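Protein disulfide isomerase (Pseudomonas aeruginosa, PDB 4N30) probably acts as a DsbA-type thiol-disulfide oxidoreductase of the thioredoxin fold, taking part in the introduction of disulfide bonds into other proteins. Local coordinates at residues S47-Y61 / K77-R91. Residues are numbered along the deposited sequence; the frame is centred on the assembly and turned at random.
Sequences SLYGDAKARWTINEY and KRWVDSHPDVNLVWR
N87 reaches both D51 and T57, and asparagine suits the place because a carboxamide offers an N-H on one side and an oxygen on the other. ND2 gives a nearly straight hydrogen bond to D51 O (2.9 Å), in the plane of the amide, while OD1 lies 2.7 Å from T57 OG1, a hydroxyl that also has N191 within reach. With CG between the backbone N and the carbonyl carbon (chi1 68°), the short side chain joins the turn 51-54 to strand 56-61, and L48 CD1 packs crosswise against it. Back along this face, R91 lays its CB over the Y61 ring and bends so that NH1 meets N59 OD1 at 3.0 Å from above the carbonyl plane; its NE pairs with D171. On the other, helix-covered face, Y49 extends over the end of helix 67-81: K77 CE lies over one ring face, 3.8 Å from the centroid, and Y49 OH donates to the syn lone pair of D81 OD1 (2.5 Å) at the ring edge. Here too branched I58 suits the buried interior, its CD1 touching V86 CG1 (3.7 Å) and W79. Parallel strands 56-62 and 86-92 and helix 67-81, whose L76 packs against I58 and L88, form the thioredoxin-fold beta-alpha-beta unit; 48-49 adds an antiparallel edge strand, and helix 99-131 brings W122 against K77 and L88.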
ATOM      1  N   SER A  47       7.573  -3.060  -0.277  1.00 14.20           N
ATOM      2  CA  SER A  47       6.194  -2.677   0.049  1.00 13.19           C
ATOM      3  C   SER A  47       5.798  -2.944   1.491  1.00 12.22           C
ATOM      4  O   SER A  47       4.598  -2.728   1.831  1.00 12.20           O
ATOM      5  CB  SER A  47       5.253  -3.394  -0.953  1.00 16.14           C
ATOM      6  OG  SER A  47       5.366  -4.800  -0.798  1.00 20.48           O
ATOM      7  N   LEU A  48       6.712  -3.391   2.328  1.00 12.73           N
ATOM      8  CA  LEU A  48       6.506  -3.809   3.743  0.50 11.59           C
ATOM      9  C   LEU A  48       6.896  -2.678   4.658  1.00 11.52           C
ATOM     10  O   LEU A  48       7.981  -2.100   4.486  1.00 12.88           O
ATOM     11  CB  LEU A  48       7.489  -4.944   4.127  0.50 13.03           C
ATOM     12  CG  LEU A  48       7.534  -5.321   5.631  0.50 12.70           C
ATOM     13  CD1 LEU A  48       6.213  -5.878   6.135  0.50 13.92           C
ATOM     14  CD2 LEU A  48       8.650  -6.317   5.860  0.50 12.98           C
ATOM     15  N   TYR A  49       6.047  -2.335   5.650  1.00 11.50           N
ATOM     16  CA  TYR A  49       6.378  -1.389   6.700  1.00 10.75           C
ATOM     17  C   TYR A  49       6.203  -2.125   7.990  1.00 13.25           C
ATOM     18  O   TYR A  49       5.163  -2.738   8.264  1.00 12.46           O
ATOM     19  CB  TYR A  49       5.425  -0.191   6.613  1.00 12.34           C
ATOM     20  CG  TYR A  49       5.742   0.864   7.613  1.00 13.27           C
ATOM     21  CD1 TYR A  49       6.810   1.767   7.415  1.00 14.29           C
ATOM     22  CD2 TYR A  49       5.032   0.928   8.815  1.00 12.56           C
ATOM     23  CE1 TYR A  49       7.116   2.693   8.434  1.00 15.55           C
ATOM     24  CE2 TYR A  49       5.337   1.840   9.859  1.00 13.02           C
ATOM     25  CZ  TYR A  49       6.393   2.704   9.584  1.00 15.30           C
ATOM     26  OH  TYR A  49       6.754   3.627  10.533  1.00 19.31           O
ATOM     27  N   GLY A  50       7.231  -2.064   8.873  1.00 13.95           N
ATOM     28  CA  GLY A  50       7.189  -2.781  10.165  1.00 15.94           C
ATOM     29  C   GLY A  50       8.050  -4.010  10.153  1.00 16.76           C
ATOM     30  O   GLY A  50       8.856  -4.240   9.245  1.00 18.96           O
ATOM     31  N   ASP A  51       7.845  -4.839  11.137  1.00 17.51           N
ATOM     32  CA  ASP A  51       8.742  -5.979  11.340  1.00 17.14           C
ATOM     33  C   ASP A  51       8.419  -7.081  10.359  1.00 17.87           C
ATOM     34  O   ASP A  51       7.253  -7.513  10.281  1.00 16.83           O
ATOM     35  CB  ASP A  51       8.593  -6.462  12.796  1.00 21.26           C
ATOM     36  CG  ASP A  51       9.526  -7.687  13.170  1.00 26.62           C
ATOM     37  OD1 ASP A  51      10.179  -8.291  12.325  1.00 26.25           O
ATOM     38  OD2 ASP A  51       9.527  -8.075  14.364  1.00 37.85           O
ATOM     39  N   ALA A  52       9.361  -7.582   9.603  1.00 18.12           N
ATOM     40  CA  ALA A  52       9.107  -8.629   8.664  1.00 17.92           C
ATOM     41  C   ALA A  52       8.561  -9.937   9.300  1.00 19.94           C
ATOM     42  O   ALA A  52       7.884 -10.707   8.612  1.00 25.32           O
ATOM     43  CB  ALA A  52      10.369  -8.965   7.812  1.00 21.63           C
ATOM     44  N   LYS A  53       8.871 -10.135  10.562  1.00 20.28           N
ATOM     45  CA  LYS A  53       8.433 -11.381  11.188  0.50 22.60           C
ATOM     46  C   LYS A  53       7.164 -11.192  11.990  1.00 22.19           C
ATOM     47  O   LYS A  53       6.762 -12.076  12.758  1.00 20.95           O
ATOM     48  CB  LYS A  53       9.538 -11.985  12.058  0.50 25.10           C
ATOM     49  CG  LYS A  53      10.854 -12.234  11.342  0.50 26.91           C
ATOM     50  CD  LYS A  53      10.680 -12.979  10.036  0.50 26.43           C
ATOM     51  CE  LYS A  53      11.936 -12.851   9.173  0.50 30.84           C
ATOM     52  NZ  LYS A  53      13.032 -13.597   9.849  0.50 35.87           N
ATOM     53  N   ALA A  54       6.453 -10.054  11.799  1.00 18.41           N
ATOM     54  CA  ALA A  54       5.200  -9.825  12.516  1.00 17.11           C
ATOM     55  C   ALA A  54       4.208 -10.985  12.279  1.00 14.04           C
ATOM     56  O   ALA A  54       4.029 -11.515  11.182  1.00 16.02           O
ATOM     57  CB  ALA A  54       4.578  -8.476  12.121  1.00 15.86           C
ATOM     58  N   ARG A  55       3.559 -11.288  13.410  1.00 14.77           N
ATOM     59  CA  ARG A  55       2.506 -12.295  13.384  1.00 14.88           C
ATOM     60  C   ARG A  55       1.310 -11.908  12.416  1.00 13.68           C
ATOM     61  O   ARG A  55       0.842 -12.804  11.701  1.00 15.19           O
ATOM     62  CB  ARG A  55       1.954 -12.547  14.787  1.00 16.47           C
ATOM     63  CG  ARG A  55       0.703 -13.396  14.743  1.00 20.21           C
ATOM     64  CD  ARG A  55       0.821 -14.787  15.095  1.00 23.18           C
ATOM     65  NE  ARG A  55      -0.533 -15.375  15.198  1.00 18.32           N
ATOM     66  CZ  ARG A  55      -1.128 -15.890  16.280  1.00 19.98           C
ATOM     67  NH1 ARG A  55      -0.555 -15.806  17.487  1.00 22.85           N
ATOM     68  NH2 ARG A  55      -2.326 -16.473  16.126  1.00 18.33           N
ATOM     69  N   TRP A  56       0.842 -10.648  12.449  1.00 13.02           N
ATOM     70  CA  TRP A  56      -0.322 -10.313  11.592  1.00 12.57           C
ATOM     71  C   TRP A  56       0.171  -9.301  10.603  1.00 12.73           C
ATOM     72  O   TRP A  56       1.008  -8.420  10.906  1.00 14.03           O
ATOM     73  CB  TRP A  56      -1.405  -9.658  12.445  1.00 13.65           C
ATOM     74  CG  TRP A  56      -2.023 -10.693  13.362  1.00 13.17           C
ATOM     75  CD1 TRP A  56      -2.902 -11.668  13.058  1.00 13.74           C
ATOM     76  CD2 TRP A  56      -1.712 -10.821  14.759  1.00 14.56           C
ATOM     77  NE1 TRP A  56      -3.220 -12.433  14.215  1.00 14.25           N
ATOM     78  CE2 TRP A  56      -2.511 -11.936  15.265  1.00 13.35           C
ATOM     79  CE3 TRP A  56      -0.911 -10.109  15.666  1.00 13.90           C
ATOM     80  CZ2 TRP A  56      -2.460 -12.353  16.601  1.00 13.85           C
ATOM     81  CZ3 TRP A  56      -0.941 -10.498  17.049  1.00 15.23           C
ATOM     82  CH2 TRP A  56      -1.699 -11.607  17.472  1.00 15.29           C
ATOM     83  N   THR A  57      -0.359  -9.388   9.392  1.00 12.71           N
ATOM     84  CA  THR A  57      -0.026  -8.417   8.318  1.00 11.73           C
ATOM     85  C   THR A  57      -1.336  -7.732   7.903  1.00 12.38           C
ATOM     86  O   THR A  57      -2.314  -8.420   7.530  1.00 12.31           O
ATOM     87  CB  THR A  57       0.461  -9.135   7.133  1.00 12.44           C
ATOM     88  OG1 THR A  57       1.797  -9.624   7.410  1.00 12.69           O
ATOM     89  CG2 THR A  57       0.613  -8.185   5.839  1.00 13.80           C
ATOM     90  N   ILE A  58      -1.331  -6.405   7.953  1.00 11.41           N
ATOM     91  CA  ILE A  58      -2.425  -5.584   7.375  1.00 10.86           C
ATOM     92  C   ILE A  58      -2.099  -5.291   5.920  1.00 10.18           C
ATOM     93  O   ILE A  58      -1.071  -4.567   5.671  1.00 11.20           O
ATOM     94  CB  ILE A  58      -2.601  -4.277   8.110  1.00 11.56           C
ATOM     95  CG1 ILE A  58      -2.977  -4.489   9.602  1.00 13.19           C
ATOM     96  CG2 ILE A  58      -3.635  -3.396   7.405  1.00 12.04           C
ATOM     97  CD1 ILE A  58      -2.961  -3.244  10.496  1.00 15.00           C
ATOM     98  N   ASN A  59      -2.783  -5.912   4.965  1.00  9.81           N
ATOM     99  CA  ASN A  59      -2.680  -5.573   3.549  1.00  9.55           C
ATOM    100  C   ASN A  59      -3.588  -4.422   3.239  1.00  9.24           C
ATOM    101  O   ASN A  59      -4.812  -4.559   3.437  1.00 10.81           O
ATOM    102  CB  ASN A  59      -3.073  -6.781   2.670  1.00 10.56           C
ATOM    103  CG  ASN A  59      -2.096  -7.898   2.814  1.00 11.61           C
ATOM    104  OD1 ASN A  59      -1.064  -7.916   2.142  1.00 15.13           O
ATOM    105  ND2 ASN A  59      -2.394  -8.833   3.723  1.00 12.76           N
ATOM    106  N   GLU A  60      -3.015  -3.273   2.916  1.00  9.18           N
ATOM    107  CA  GLU A  60      -3.820  -2.052   2.710  1.00  9.74           C
ATOM    108  C   GLU A  60      -3.952  -1.826   1.209  1.00 10.52           C
ATOM    109  O   GLU A  60      -2.970  -1.454   0.548  1.00 10.60           O
ATOM    110  CB  GLU A  60      -3.122  -0.820   3.383  1.00  9.80           C
ATOM    111  CG  GLU A  60      -3.857   0.485   3.099  1.00 10.32           C
ATOM    112  CD  GLU A  60      -3.088   1.738   3.422  1.00 10.80           C
ATOM    113  OE1 GLU A  60      -1.970   1.713   3.796  1.00 12.36           O
ATOM    114  OE2 GLU A  60      -3.719   2.813   3.155  1.00 10.75           O
ATOM    115  N   TYR A  61      -5.091  -2.142   0.649  1.00  8.76           N
ATOM    116  CA  TYR A  61      -5.379  -1.877  -0.749  1.00  8.86           C
ATOM    117  C   TYR A  61      -5.683  -0.414  -0.894  1.00  9.64           C
ATOM    118  O   TYR A  61      -6.656   0.118  -0.309  1.00 10.19           O
ATOM    119  CB  TYR A  61      -6.571  -2.721  -1.249  1.00 10.36           C
ATOM    120  CG  TYR A  61      -6.178  -4.169  -1.403  1.00 10.19           C
ATOM    121  CD1 TYR A  61      -5.795  -4.663  -2.646  1.00 11.79           C
ATOM    122  CD2 TYR A  61      -6.185  -5.054  -0.299  1.00 11.10           C
ATOM    123  CE1 TYR A  61      -5.362  -5.982  -2.816  1.00 13.68           C
ATOM    124  CE2 TYR A  61      -5.759  -6.397  -0.457  1.00 12.19           C
ATOM    125  CZ  TYR A  61      -5.415  -6.802  -1.727  1.00 12.79           C
ATOM    126  OH  TYR A  61      -4.938  -8.110  -1.905  1.00 14.86           O
ATOM    127  N   LYS A  77       0.301   3.653   9.678  1.00 12.08           N
ATOM    128  CA  LYS A  77       1.712   3.418   9.932  1.00 13.03           C
ATOM    129  C   LYS A  77       2.033   3.735  11.442  1.00 12.69           C
ATOM    130  O   LYS A  77       2.804   2.973  12.034  1.00 13.58           O
ATOM    131  CB  LYS A  77       2.527   4.297   9.021  1.00 13.05           C
ATOM    132  CG  LYS A  77       2.477   3.856   7.532  1.00 12.96           C
ATOM    133  CD  LYS A  77       3.156   4.859   6.580  1.00 14.46           C
ATOM    134  CE  LYS A  77       4.622   4.833   6.822  1.00 17.88           C
ATOM    135  NZ  LYS A  77       5.268   6.000   6.181  1.00 18.14           N
ATOM    136  N   ARG A  78       1.454   4.790  11.994  0.50 13.41           N
ATOM    137  CA  ARG A  78       1.630   5.102  13.429  0.50 12.99           C
ATOM    138  C   ARG A  78       1.181   3.916  14.268  0.50 13.54           C
ATOM    139  O   ARG A  78       1.866   3.452  15.226  0.50 11.59           O
ATOM    140  CB  ARG A  78       0.798   6.349  13.723  0.50 16.45           C
ATOM    141  CG  ARG A  78       1.267   7.069  14.976  0.50 18.81           C
ATOM    142  CD  ARG A  78       0.671   8.450  15.232  0.50 25.44           C
ATOM    143  NE  ARG A  78      -0.200   8.352  16.404  0.50 30.00           N
ATOM    144  CZ  ARG A  78       0.016   7.498  17.397  0.50 30.65           C
ATOM    145  NH1 ARG A  78       1.103   6.749  17.372  0.50 35.86           N
ATOM    146  NH2 ARG A  78      -0.827   7.407  18.420  0.50 31.52           N
ATOM    147  N   TRP A  79       0.004   3.409  13.941  1.00 13.91           N
ATOM    148  CA  TRP A  79      -0.527   2.304  14.702  1.00 13.59           C
ATOM    149  C   TRP A  79       0.432   1.121  14.619  1.00 14.08           C
ATOM    150  O   TRP A  79       0.695   0.419  15.641  1.00 14.32           O
ATOM    151  CB  TRP A  79      -1.983   2.006  14.287  1.00 13.58           C
ATOM    152  CG  TRP A  79      -2.636   0.998  15.178  1.00 13.35           C
ATOM    153  CD1 TRP A  79      -3.471   1.318  16.260  1.00 15.26           C
ATOM    154  CD2 TRP A  79      -2.690  -0.441  15.055  1.00 12.85           C
ATOM    155  NE1 TRP A  79      -3.943   0.137  16.779  1.00 14.70           N
ATOM    156  CE2 TRP A  79      -3.490  -0.939  16.142  1.00 15.42           C
ATOM    157  CE3 TRP A  79      -2.084  -1.363  14.208  1.00 14.94           C
ATOM    158  CZ2 TRP A  79      -3.726  -2.269  16.368  1.00 14.73           C
ATOM    159  CZ3 TRP A  79      -2.320  -2.723  14.411  1.00 17.12           C
ATOM    160  CH2 TRP A  79      -3.101  -3.176  15.476  1.00 16.51           C
ATOM    161  N   VAL A  80       0.967   0.824  13.455  1.00 13.59           N
ATOM    162  CA  VAL A  80       1.888  -0.284  13.323  1.00 13.71           C
ATOM    163  C   VAL A  80       3.166  -0.023  14.123  1.00 14.14           C
ATOM    164  O   VAL A  80       3.684  -0.946  14.778  1.00 15.75           O
ATOM    165  CB  VAL A  80       2.155  -0.483  11.804  1.00 14.39           C
ATOM    166  CG1 VAL A  80       3.445  -1.278  11.635  1.00 15.48           C
ATOM    167  CG2 VAL A  80       0.985  -1.166  11.115  1.00 17.73           C
ATOM    168  N   ASP A  81       3.597   1.222  14.198  1.00 15.46           N
ATOM    169  CA  ASP A  81       4.780   1.603  15.050  1.00 17.45           C
ATOM    170  C   ASP A  81       4.594   1.215  16.492  1.00 18.54           C
ATOM    171  O   ASP A  81       5.574   0.784  17.131  1.00 20.31           O
ATOM    172  CB  ASP A  81       5.016   3.095  15.004  1.00 17.08           C
ATOM    173  CG  ASP A  81       5.576   3.566  13.675  1.00 17.70           C
ATOM    174  OD1 ASP A  81       6.093   2.780  12.838  1.00 19.05           O
ATOM    175  OD2 ASP A  81       5.533   4.785  13.474  1.00 18.95           O
ATOM    176  N   SER A  82       3.372   1.315  16.996  1.00 16.68           N
ATOM    177  CA  SER A  82       3.141   1.004  18.378  1.00 19.80           C
ATOM    178  C   SER A  82       2.646  -0.413  18.596  1.00 20.03           C
ATOM    179  O   SER A  82       2.378  -0.737  19.769  1.00 22.51           O
ATOM    180  CB  SER A  82       2.251   2.032  19.044  1.00 25.37           C
ATOM    181  OG  SER A  82       0.944   1.981  18.535  1.00 30.18           O
ATOM    182  N   HIS A  83       2.527  -1.241  17.543  1.00 17.37           N
ATOM    183  CA  HIS A  83       2.138  -2.687  17.654  1.00 17.41           C
ATOM    184  C   HIS A  83       3.039  -3.516  16.860  1.00 19.42           C
ATOM    185  O   HIS A  83       2.691  -3.933  15.746  1.00 18.65           O
ATOM    186  CB  HIS A  83       0.689  -2.850  17.168  1.00 18.00           C
ATOM    187  CG  HIS A  83      -0.238  -2.059  17.981  1.00 16.51           C
ATOM    188  ND1 HIS A  83      -0.498  -0.746  17.747  1.00 18.06           N
ATOM    189  CD2 HIS A  83      -0.952  -2.405  19.146  1.00 17.12           C
ATOM    190  CE1 HIS A  83      -1.376  -0.282  18.650  1.00 20.00           C
ATOM    191  NE2 HIS A  83      -1.635  -1.314  19.520  1.00 16.96           N
ATOM    192  N   PRO A  84       4.253  -3.767  17.330  1.00 20.53           N
ATOM    193  CA  PRO A  84       5.312  -4.511  16.626  1.00 20.85           C
ATOM    194  C   PRO A  84       4.917  -5.884  16.095  1.00 18.24           C
ATOM    195  O   PRO A  84       5.525  -6.330  15.120  1.00 19.47           O
ATOM    196  CB  PRO A  84       6.464  -4.578  17.658  1.00 27.59           C
ATOM    197  CG  PRO A  84       6.240  -3.417  18.522  1.00 28.17           C
ATOM    198  CD  PRO A  84       4.766  -3.141  18.575  1.00 23.37           C
ATOM    199  N   ASP A  85       3.859  -6.444  16.703  0.50 18.06           N
ATOM    200  CA  ASP A  85       3.351  -7.732  16.263  0.50 16.80           C
ATOM    201  C   ASP A  85       2.571  -7.717  14.929  0.50 14.28           C
ATOM    202  O   ASP A  85       2.238  -8.774  14.372  0.50 12.69           O
ATOM    203  CB  ASP A  85       2.490  -8.392  17.356  0.50 17.75           C
ATOM    204  CG  ASP A  85       3.332  -8.851  18.535  0.50 20.80           C
ATOM    205  OD1 ASP A  85       4.340  -9.546  18.260  0.50 22.70           O
ATOM    206  OD2 ASP A  85       2.958  -8.505  19.670  0.50 24.45           O
ATOM    207  N   VAL A  86       2.367  -6.490  14.411  1.00 14.41           N
ATOM    208  CA  VAL A  86       1.578  -6.282  13.171  1.00 12.70           C
ATOM    209  C   VAL A  86       2.427  -5.509  12.187  1.00 12.58           C
ATOM    210  O   VAL A  86       3.132  -4.545  12.616  1.00 14.48           O
ATOM    211  CB  VAL A  86       0.293  -5.496  13.494  1.00 14.01           C
ATOM    212  CG1 VAL A  86      -0.593  -5.422  12.234  1.00 14.47           C
ATOM    213  CG2 VAL A  86      -0.475  -6.153  14.646  1.00 13.18           C
ATOM    214  N   ASN A  87       2.438  -5.943  10.944  1.00 11.93           N
ATOM    215  CA  ASN A  87       3.114  -5.142   9.904  1.00 12.49           C
ATOM    216  C   ASN A  87       2.094  -4.757   8.865  1.00 12.53           C
ATOM    217  O   ASN A  87       0.897  -5.038   8.989  1.00 12.52           O
ATOM    218  CB  ASN A  87       4.363  -5.891   9.384  1.00 12.34           C
ATOM    219  CG  ASN A  87       4.016  -7.120   8.626  1.00 13.35           C
ATOM    220  OD1 ASN A  87       2.952  -7.322   8.095  1.00 13.71           O
ATOM    221  ND2 ASN A  87       5.017  -8.012   8.553  1.00 14.71           N
ATOM    222  N   LEU A  88       2.565  -3.979   7.903  1.00 12.06           N
ATOM    223  CA  LEU A  88       1.695  -3.331   6.895  1.00 12.04           C
ATOM    224  C   LEU A  88       2.271  -3.566   5.530  1.00 11.80           C
ATOM    225  O   LEU A  88       3.501  -3.352   5.333  1.00 13.01           O
ATOM    226  CB  LEU A  88       1.666  -1.778   7.209  1.00 13.69           C
ATOM    227  CG  LEU A  88       1.043  -0.910   6.132  1.00 12.35           C
ATOM    228  CD1 LEU A  88      -0.470  -1.181   5.988  1.00 15.20           C
ATOM    229  CD2 LEU A  88       1.166   0.545   6.532  1.00 12.95           C
ATOM    230  N   VAL A  89       1.471  -4.051   4.585  1.00 10.95           N
ATOM    231  CA  VAL A  89       1.904  -4.181   3.208  1.00 11.18           C
ATOM    232  C   VAL A  89       1.034  -3.401   2.307  1.00  9.75           C
ATOM    233  O   VAL A  89      -0.238  -3.536   2.386  1.00 10.68           O
ATOM    234  CB  VAL A  89       1.958  -5.682   2.774  1.00 11.35           C
ATOM    235  CG1 VAL A  89       2.288  -5.772   1.301  1.00 13.01           C
ATOM    236  CG2 VAL A  89       2.998  -6.434   3.640  1.00 12.58           C
ATOM    237  N   TRP A  90       1.584  -2.464   1.524  1.00 10.41           N
ATOM    238  CA  TRP A  90       0.777  -1.686   0.602  1.00 10.42           C
ATOM    239  C   TRP A  90       0.383  -2.590  -0.551  1.00 10.87           C
ATOM    240  O   TRP A  90       1.321  -3.178  -1.166  1.00 12.17           O
ATOM    241  CB  TRP A  90       1.610  -0.525   0.066  1.00 10.92           C
ATOM    242  CG  TRP A  90       0.930   0.339  -0.992  1.00 10.53           C
ATOM    243  CD1 TRP A  90       0.838   0.108  -2.347  1.00 11.41           C
ATOM    244  CD2 TRP A  90       0.221   1.585  -0.773  1.00 10.41           C
ATOM    245  NE1 TRP A  90       0.202   1.121  -2.958  1.00 11.67           N
ATOM    246  CE2 TRP A  90      -0.181   2.053  -2.057  1.00 11.08           C
ATOM    247  CE3 TRP A  90      -0.003   2.366   0.375  1.00 10.67           C
ATOM    248  CZ2 TRP A  90      -0.853   3.263  -2.223  1.00 11.92           C
ATOM    249  CZ3 TRP A  90      -0.640   3.590   0.191  1.00 11.96           C
ATOM    250  CH2 TRP A  90      -1.051   4.007  -1.101  1.00 11.37           C
ATOM    251  N   ARG A  91      -0.869  -2.634  -0.935  1.00  9.66           N
ATOM    252  CA  ARG A  91      -1.307  -3.333  -2.132  1.00  9.59           C
ATOM    253  C   ARG A  91      -1.957  -2.331  -3.041  1.00  9.84           C
ATOM    254  O   ARG A  91      -2.756  -1.489  -2.648  1.00 10.75           O
ATOM    255  CB  ARG A  91      -2.321  -4.433  -1.740  1.00 11.06           C
ATOM    256  CG  ARG A  91      -1.829  -5.439  -0.684  1.00 12.08           C
ATOM    257  CD  ARG A  91      -0.553  -6.151  -1.041  1.00 16.26           C
ATOM    258  NE  ARG A  91      -0.929  -7.044  -2.057  1.00 20.22           N
ATOM    259  CZ  ARG A  91      -1.457  -8.268  -1.877  1.00 22.95           C
ATOM    260  NH1 ARG A  91      -1.712  -8.764  -0.669  1.00 24.58           N
ATOM    261  NH2 ARG A  91      -1.793  -8.973  -2.956  1.00 28.20           N
TER
HETATM  262  O   HOH W   1       6.754   6.319   9.275  1.00 35.69           O
HETATM  263  O   HOH W   2       5.795  -4.570  13.037  1.00 18.80           O
HETATM  264  O   HOH W   3       4.956 -10.488   6.957  1.00 27.38           O